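Local coordinates for toxin protein (Yersinia entomophaga, PDB 6AQK) that probably acts as an ADP-ribosyltransferase toxin, forming the C-terminal domain of the RHS2 protein of an insect-pathogenic bacterium, at residues Gly24-Tyr27 with Pro28-Ser31; Ser32-Ile35 with Ala36-Lys39; Lys57-Glu60 with Ile61-Met65. One frame throughout, in Å; residues are numbered along the deposited sequence.

In the fold
Contacts 1 and 2 follow each other on helix 27-39, contact 1 at its N-terminal start and contact 2 along its later turns. Contact 3 lies on the next helix of the chain, 51-63, and in the residues that leave it; its centre is about 9 Å from that of contact 2. Contact 2 is the most buried, with an aromatic and aliphatic side turned to helices 51-63 and 74-90. Contacts 1 and 3 are only partly buried and more polar: a helix start and a bridging water in one, charged side chains and a platinum-bound methionine in the other. Pro28 of contact 1 packs on Met65 of contact 3.

Contact 1 (Gly24-Tyr27 with Pro28-Ser31)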
loop_
_atom_site.group_PDB
_atom_site.type_symbol
_atom_site.label_atom_id
_atom_site.label_comp_id
_atom_site.label_asym_id
_atom_site.label_seq_id
_atom_site.Cartn_x
_atom_site.Cartn_y
_atom_site.Cartn_z
ATOM N N GLY A 24 -6.241 11.526 -5.811
ATOM C CA GLY A 24 -5.892 12.869 -6.292
ATOM C C GLY A 24 -5.245 13.715 -5.221
ATOM O O GLY A 24 -4.553 13.199 -4.316
ATOM N N GLY A 25 -5.438 15.027 -5.328
ATOM C CA GLY A 25 -4.804 15.969 -4.404
ATOM C C GLY A 25 -5.293 15.858 -2.955
ATOM O O GLY A 25 -4.632 16.358 -2.059
ATOM N N GLU A 26 -6.410 15.166 -2.700
ATOM C CA GLU A 26 -6.827 14.916 -1.312
ATOM C C GLU A 26 -6.278 13.644 -0.723
ATOM O O GLU A 26 -6.589 13.309 0.429
ATOM C CB GLU A 26 -8.313 14.893 -1.261
ATOM C CG GLU A 26 -8.819 16.248 -1.700
ATOM C CD GLU A 26 -10.031 16.602 -0.928
ATOM O OE1 GLU A 26 -11.051 16.010 -1.249
ATOM O OE2 GLU A 26 -9.940 17.393 0.040
ATOM N N TYR A 27 -5.413 12.976 -1.453
ATOM C CA TYR A 27 -4.708 11.798 -0.919
ATOM C C TYR A 27 -4.206 11.932 0.551
ATOM O O TYR A 27 -4.452 11.045 1.355
ATOM C CB TYR A 27 -3.588 11.396 -1.848
ATOM C CG TYR A 27 -2.686 10.311 -1.315
ATOM C CD1 TYR A 27 -3.110 8.995 -1.325
ATOM C CD2 TYR A 27 -1.399 10.598 -0.792
ATOM C CE1 TYR A 27 -2.314 7.964 -0.834
ATOM C CE2 TYR A 27 -0.593 9.553 -0.294
ATOM C CZ TYR A 27 -1.077 8.254 -0.328
ATOM O OH TYR A 27 -0.405 7.177 0.131
ATOM N N PRO A 28 -3.517 13.025 0.905
ATOM C CA PRO A 28 -3.048 13.154 2.301
ATOM C C PRO A 28 -4.143 12.989 3.375
ATOM O O PRO A 28 -3.869 12.451 4.441
ATOM C CB PRO A 28 -2.491 14.605 2.339
ATOM C CG PRO A 28 -2.063 14.877 0.929
ATOM C CD PRO A 28 -3.159 14.239 0.128
ATOM N N TYR A 29 -5.348 13.468 3.090
ATOM C CA TYR A 29 -6.480 13.287 4.011
ATOM C C TYR A 29 -6.824 11.770 4.139
ATOM O O TYR A 29 -7.052 11.260 5.213
ATOM C CB TYR A 29 -7.705 14.029 3.521
ATOM C CG TYR A 29 -7.569 15.529 3.719
ATOM C CD1 TYR A 29 -7.910 16.105 4.902
ATOM C CD2 TYR A 29 -7.014 16.355 2.713
ATOM C CE1 TYR A 29 -7.782 17.484 5.089
ATOM C CE2 TYR A 29 -6.873 17.739 2.901
ATOM C CZ TYR A 29 -7.268 18.273 4.083
ATOM O OH TYR A 29 -7.114 19.592 4.332
ATOM N N TYR A 30 -6.856 11.082 3.031
ATOM C CA TYR A 30 -7.215 9.616 3.001
ATOM C C TYR A 30 -6.125 8.765 3.617
ATOM O O TYR A 30 -6.394 7.822 4.425
ATOM C CB TYR A 30 -7.525 9.153 1.531
ATOM C CG TYR A 30 -8.881 9.668 1.142
ATOM C CD1 TYR A 30 -9.029 10.978 0.686
ATOM C CD2 TYR A 30 -10.026 8.893 1.326
ATOM C CE1 TYR A 30 -10.279 11.512 0.425
ATOM C CE2 TYR A 30 -11.287 9.422 1.074
ATOM C CZ TYR A 30 -11.397 10.741 0.629
ATOM O OH TYR A 30 -12.577 11.295 0.351
ATOM N N SER A 31 -4.890 9.076 3.226
ATOM C CA SER A 31 -3.743 8.377 3.758
ATOM C C SER A 31 -3.643 8.553 5.295
ATOM O O SER A 31 -3.498 7.590 6.033
ATOM C CB SER A 31 -2.458 8.870 3.103
ATOM O OG SER A 31 -1.408 8.040 3.567
HETATM O O HOH W 1 1.459 8.333 2.623
#
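The Tyr27 ring lies over the side chain of Ser31, one helical turn further on. Ser31 CB stands 4.0 Å from the centroid of the Tyr27 ring, 20° off its normal and displaced toward the rim at CZ, a CH-pi contact over one face. A chi1 of 173° turns the Tyr27 ring forward along the helix, over Ser31. In the backbone, Ser31 N gives a 2.8 Å hydrogen bond to Tyr27 O, a straight bond of the opening helical turn. The close-packed part is at Pro28, whose CD sits 3.5 Å from Tyr27 CB and 3.4 Å from Gly25 O; its side chain touches Met65 and Ala69. Glu26 O is held less firmly: weak bonds reach it from Tyr29 N and Tyr30 N, and it lies in plane at the edges of both tyrosine rings, 3.4 Å from Tyr30 CD1. The looser side is at the phenol end of Tyr27, where OH and Ser31 OG are 3.7 Å apart and water 1 bridges them, weakly to the phenol. Glu26 sends its carboxylate past Tyr29 CD2, its plane turned 58° from the ring, to a salt bridge with Lys76, while Tyr29 OH takes Asp71 N. A type I turn from Gly24 to Tyr27, Glu26 at the N-cap and a proline that needs no N-H partner in the opening turn together make a typical helix N-terminus, here linking helix 19-23 to helix 27-39.

Contact 2 (Ser32-Ile35 with Ala36-Lys39); sequences SFTI and ALQK
Phe33 and Leu37, one turn apart, meet at the buried side of the helix: Phe33 CE1 is 4.1 Å from Leu37 CD2, and the leucine approaches the ring obliquely. Leu37 has CG beside its own N, which leans the isobutyl group back toward the preceding turn. Phe54 and Trp58 meet the Phe33 ring edge-to-face, and Val80 and Leu84 of helix 74-90 also touch it. Gln38, on another side of the helix, can be followed outward. Its CB is 3.4 Å from Ile35 O, and CG then rests 3.4 Å from Thr34 O. CD passes the same carbonyl at a longer distance, and OE1 ends beside Ile35, 4.1 Å from CG1. The chain is extended beyond CG (chi2 178°) and carries OE1 to where water 2 can span the gap to Thr34 OG1: the threonine hydroxyl donates to the water at 2.7 Å, and the water donates to Gln38 OE1 at 2.9 Å. Gln38 NE2 reaches Ser113 OG weakly. All this is set on a regular alpha-helix that is apolar on one side and polar on another, with i to i+4 bonds running in succession from Ala36 N to Ser32 O through to Lys39 N to Ile35 O, the last at 2.9 Å. Ser32 OG turns back to Pro28 O, one turn earlier in the same helix. Lys39 runs alongside Ile35, and the bend of its chain brings CE to 4.0 Å from Ile35 CG2. On the neighbouring helix 51-63, Ile61 touches both Ser32 and Ile35.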
loop_
_atom_site.group_PDB
_atom_site.type_symbol
_atom_site.label_atom_id
_atom_site.label_comp_id
_atom_site.label_asym_id
_atom_site.label_seq_id
_atom_site.Cartn_x
_atom_site.Cartn_y
_atom_site.Cartn_z
ATOM N N SER A 32 -3.760 9.790 5.766
ATOM C CA SER A 32 -3.684 10.057 7.167
ATOM C C SER A 32 -4.845 9.449 7.992
ATOM O O SER A 32 -4.647 9.022 9.170
ATOM C CB SER A 32 -3.485 11.576 7.384
ATOM O OG SER A 32 -4.632 12.313 7.021
ATOM N N PHE A 33 -6.033 9.366 7.391
ATOM C CA PHE A 33 -7.173 8.731 7.998
ATOM C C PHE A 33 -6.853 7.193 8.205
ATOM O O PHE A 33 -7.100 6.647 9.305
ATOM C CB PHE A 33 -8.375 8.858 7.103
ATOM C CG PHE A 33 -9.696 8.391 7.693
ATOM C CD1 PHE A 33 -10.103 7.028 7.650
ATOM C CD2 PHE A 33 -10.605 9.309 8.162
ATOM C CE1 PHE A 33 -11.321 6.627 8.184
ATOM C CE2 PHE A 33 -11.827 8.912 8.660
ATOM C CZ PHE A 33 -12.186 7.561 8.680
ATOM N N THR A 34 -6.297 6.531 7.205
ATOM C CA THR A 34 -6.093 5.104 7.330
ATOM C C THR A 34 -4.911 4.842 8.261
ATOM O O THR A 34 -4.905 3.806 8.966
ATOM C CB THR A 34 -6.003 4.353 5.984
ATOM O OG1 THR A 34 -4.892 4.806 5.181
ATOM C CG2 THR A 34 -7.310 4.482 5.196
ATOM N N ILE A 35 -3.950 5.752 8.278
ATOM C CA ILE A 35 -2.901 5.684 9.286
ATOM C C ILE A 35 -3.509 5.796 10.672
ATOM O O ILE A 35 -3.150 5.002 11.580
ATOM C CB ILE A 35 -1.813 6.677 9.026
ATOM C CG1 ILE A 35 -1.039 6.233 7.747
ATOM C CG2 ILE A 35 -0.882 6.788 10.217
ATOM C CD1 ILE A 35 -0.071 7.264 7.274
ATOM N N ALA A 36 -4.408 6.748 10.860
ATOM C CA ALA A 36 -5.072 6.845 12.195
ATOM C C ALA A 36 -5.775 5.603 12.596
ATOM O O ALA A 36 -5.672 5.211 13.771
ATOM C CB ALA A 36 -5.990 7.996 12.277
ATOM N N LEU A 37 -6.451 4.931 11.659
ATOM C CA LEU A 37 -7.122 3.638 11.947
ATOM C C LEU A 37 -6.106 2.605 12.451
ATOM O O LEU A 37 -6.443 1.848 13.342
ATOM C CB LEU A 37 -7.774 3.073 10.713
ATOM C CG LEU A 37 -8.954 3.781 10.014
ATOM C CD1 LEU A 37 -9.273 3.045 8.704
ATOM C CD2 LEU A 37 -10.144 3.785 10.922
ATOM N N GLN A 38 -4.909 2.570 11.847
ATOM C CA GLN A 38 -3.858 1.640 12.293
ATOM C C GLN A 38 -3.413 1.966 13.700
ATOM O O GLN A 38 -3.320 1.067 14.561
ATOM C CB GLN A 38 -2.589 1.666 11.429
ATOM C CG GLN A 38 -2.770 1.325 9.970
ATOM C CD GLN A 38 -1.456 1.431 9.204
ATOM O OE1 GLN A 38 -1.331 2.206 8.261
ATOM N NE2 GLN A 38 -0.460 0.649 9.623
ATOM N N LYS A 39 -3.131 3.241 13.931
ATOM C CA LYS A 39 -2.526 3.702 15.197
ATOM C C LYS A 39 -3.495 3.495 16.346
ATOM O O LYS A 39 -3.075 3.306 17.486
ATOM C CB LYS A 39 -2.073 5.188 15.176
ATOM C CG LYS A 39 -0.861 5.604 14.316
ATOM C CD LYS A 39 0.086 4.478 14.015
ATOM C CE LYS A 39 1.222 4.902 13.088
ATOM N NZ LYS A 39 2.098 5.968 13.668
HETATM O O HOH W 2 -2.799 3.393 6.054
#

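Contact 3 (Lys57-Glu60 with Ile61-Met65); sequences KWAE and IGRNM. With PT (platinum (II) ion), chain B.
A bend at chi3 (-64°) folds Arg63 back along the helix, and its guanidinium comes to lie over the backbone of Ala59 and Glu60. Ala59 O sits 3.6 Å from the guanidinium plane, over its centre; Arg63 NH2 is also 3.6 Å from Ala59 CB. The same carbonyl accepts one hydrogen bond, from Arg63 N at 3.0 Å, while the cationic group lying over it may add some electrostatic attraction. Elsewhere on the helix, Lys57 NZ and Glu60 OE2 form a weak salt bridge of 3.5 Å, one turn apart. Lys57 has CG anti to the backbone N (chi1 -174°), which leaves CG 3.9 Å from Ile61 CD1. That isoleucine tip also lies 3.4 Å from Lys57 O, tucked against the turn, and it meets Ala36 of helix 27-39 as well. Trp58 points away from this charged surface into the protein, where Tyr29 O accepts a hydrogen bond from NE1 and Ile72, Phe77 and Val80 pack round the indole. Gly62 N bonds to Trp58 O, and Asn64 N to Ile61 O as the chain leaves the helix. Met65 follows, bent at chi2 and chi3, and its SD binds a platinum ion at 2.4 Å, two further ligand atoms coming from elsewhere in the structure. A thioether is a soft donor that suits platinum(II); its binding is consistent with a methionine open to reagents just past the helix end, and the ion is probably a crystallographic reagent, not a natural cofactor.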
loop_
_atom_site.group_PDB
_atom_site.type_symbol
_atom_site.label_atom_id
_atom_site.label_comp_id
_atom_site.label_asym_id
_atom_site.label_seq_id
_atom_site.Cartn_x
_atom_site.Cartn_y
_atom_site.Cartn_z
ATOM N N LYS A 57 -6.106 12.422 16.630
ATOM C CA LYS A 57 -4.989 11.683 16.084
ATOM C C LYS A 57 -4.843 11.921 14.586
ATOM O O LYS A 57 -3.751 12.151 14.083
ATOM C CB LYS A 57 -5.236 10.171 16.318
ATOM C CG LYS A 57 -4.064 9.264 15.929
ATOM C CD LYS A 57 -2.758 9.736 16.578
ATOM C CE LYS A 57 -2.018 8.587 17.217
ATOM N NZ LYS A 57 -0.950 9.145 18.082
ATOM N N TRP A 58 -5.969 11.841 13.875
ATOM C CA TRP A 58 -5.972 12.065 12.432
ATOM C C TRP A 58 -5.364 13.444 12.109
ATOM O O TRP A 58 -4.479 13.567 11.229
ATOM C CB TRP A 58 -7.411 11.927 11.920
ATOM C CG TRP A 58 -7.577 12.094 10.452
ATOM C CD1 TRP A 58 -6.638 11.890 9.454
ATOM C CD2 TRP A 58 -8.770 12.491 9.817
ATOM N NE1 TRP A 58 -7.221 12.146 8.215
ATOM C CE2 TRP A 58 -8.533 12.510 8.431
ATOM C CE3 TRP A 58 -10.039 12.836 10.297
ATOM C CZ2 TRP A 58 -9.525 12.934 7.513
ATOM C CZ3 TRP A 58 -10.984 13.231 9.425
ATOM C CH2 TRP A 58 -10.736 13.276 8.026
ATOM N N ALA A 59 -5.777 14.467 12.861
ATOM C CA ALA A 59 -5.268 15.847 12.605
ATOM C C ALA A 59 -3.753 15.911 12.797
ATOM O O ALA A 59 -3.007 16.507 11.996
ATOM C CB ALA A 59 -6.006 16.863 13.494
ATOM N N GLU A 60 -3.290 15.252 13.840
ATOM C CA GLU A 60 -1.864 15.208 14.151
ATOM C C GLU A 60 -1.098 14.615 13.002
ATOM O O GLU A 60 -0.129 15.229 12.532
ATOM C CB GLU A 60 -1.686 14.411 15.429
ATOM C CG GLU A 60 -0.285 14.117 15.948
ATOM C CD GLU A 60 -0.382 13.195 17.176
ATOM O OE1 GLU A 60 -1.292 13.393 18.024
ATOM O OE2 GLU A 60 0.378 12.224 17.251
ATOM N N ILE A 61 -1.571 13.468 12.490
ATOM C CA ILE A 61 -0.864 12.818 11.372
ATOM C C ILE A 61 -0.917 13.685 10.083
ATOM O O ILE A 61 0.083 13.880 9.353
ATOM C CB ILE A 61 -1.459 11.463 11.112
ATOM C CG1 ILE A 61 -1.298 10.570 12.334
ATOM C CG2 ILE A 61 -0.861 10.776 9.870
ATOM C CD1 ILE A 61 -2.404 9.544 12.374
ATOM N N GLY A 62 -2.088 14.269 9.834
ATOM C CA GLY A 62 -2.322 15.001 8.589
ATOM C C GLY A 62 -1.512 16.287 8.498
ATOM O O GLY A 62 -1.034 16.651 7.427
ATOM N N ARG A 63 -1.200 16.873 9.643
ATOM C CA ARG A 63 -0.289 18.044 9.643
ATOM C C ARG A 63 1.147 17.763 9.244
ATOM O O ARG A 63 1.858 18.651 8.823
ATOM C CB ARG A 63 -0.356 18.695 11.023
ATOM C CG ARG A 63 -1.584 19.560 11.172
ATOM C CD ARG A 63 -1.453 20.442 12.408
ATOM N NE ARG A 63 -1.397 19.636 13.638
ATOM C CZ ARG A 63 -2.454 19.257 14.371
ATOM N NH1 ARG A 63 -2.248 18.522 15.471
ATOM N NH2 ARG A 63 -3.714 19.594 14.025
ATOM N N ASN A 64 1.577 16.511 9.351
ATOM C CA ASN A 64 2.925 16.096 8.957
ATOM C C ASN A 64 3.039 15.555 7.543
ATOM O O ASN A 64 4.094 15.070 7.149
ATOM C CB ASN A 64 3.455 15.063 9.996
ATOM C CG ASN A 64 3.597 15.692 11.355
ATOM O OD1 ASN A 64 3.974 16.856 11.449
ATOM N ND2 ASN A 64 3.224 14.972 12.408
ATOM N N MET A 65 1.968 15.609 6.763
ATOM C CA MET A 65 2.036 15.062 5.389
ATOM C C MET A 65 2.547 16.129 4.452
ATOM O O MET A 65 2.425 17.328 4.761
ATOM C CB MET A 65 0.666 14.559 4.917
ATOM C CG MET A 65 0.020 13.504 5.801
ATOM S SD MET A 65 0.679 11.819 5.675
ATOM C CE MET A 65 2.115 11.924 6.731
HETATM PT PT PT B . 2.229 11.825 3.834
#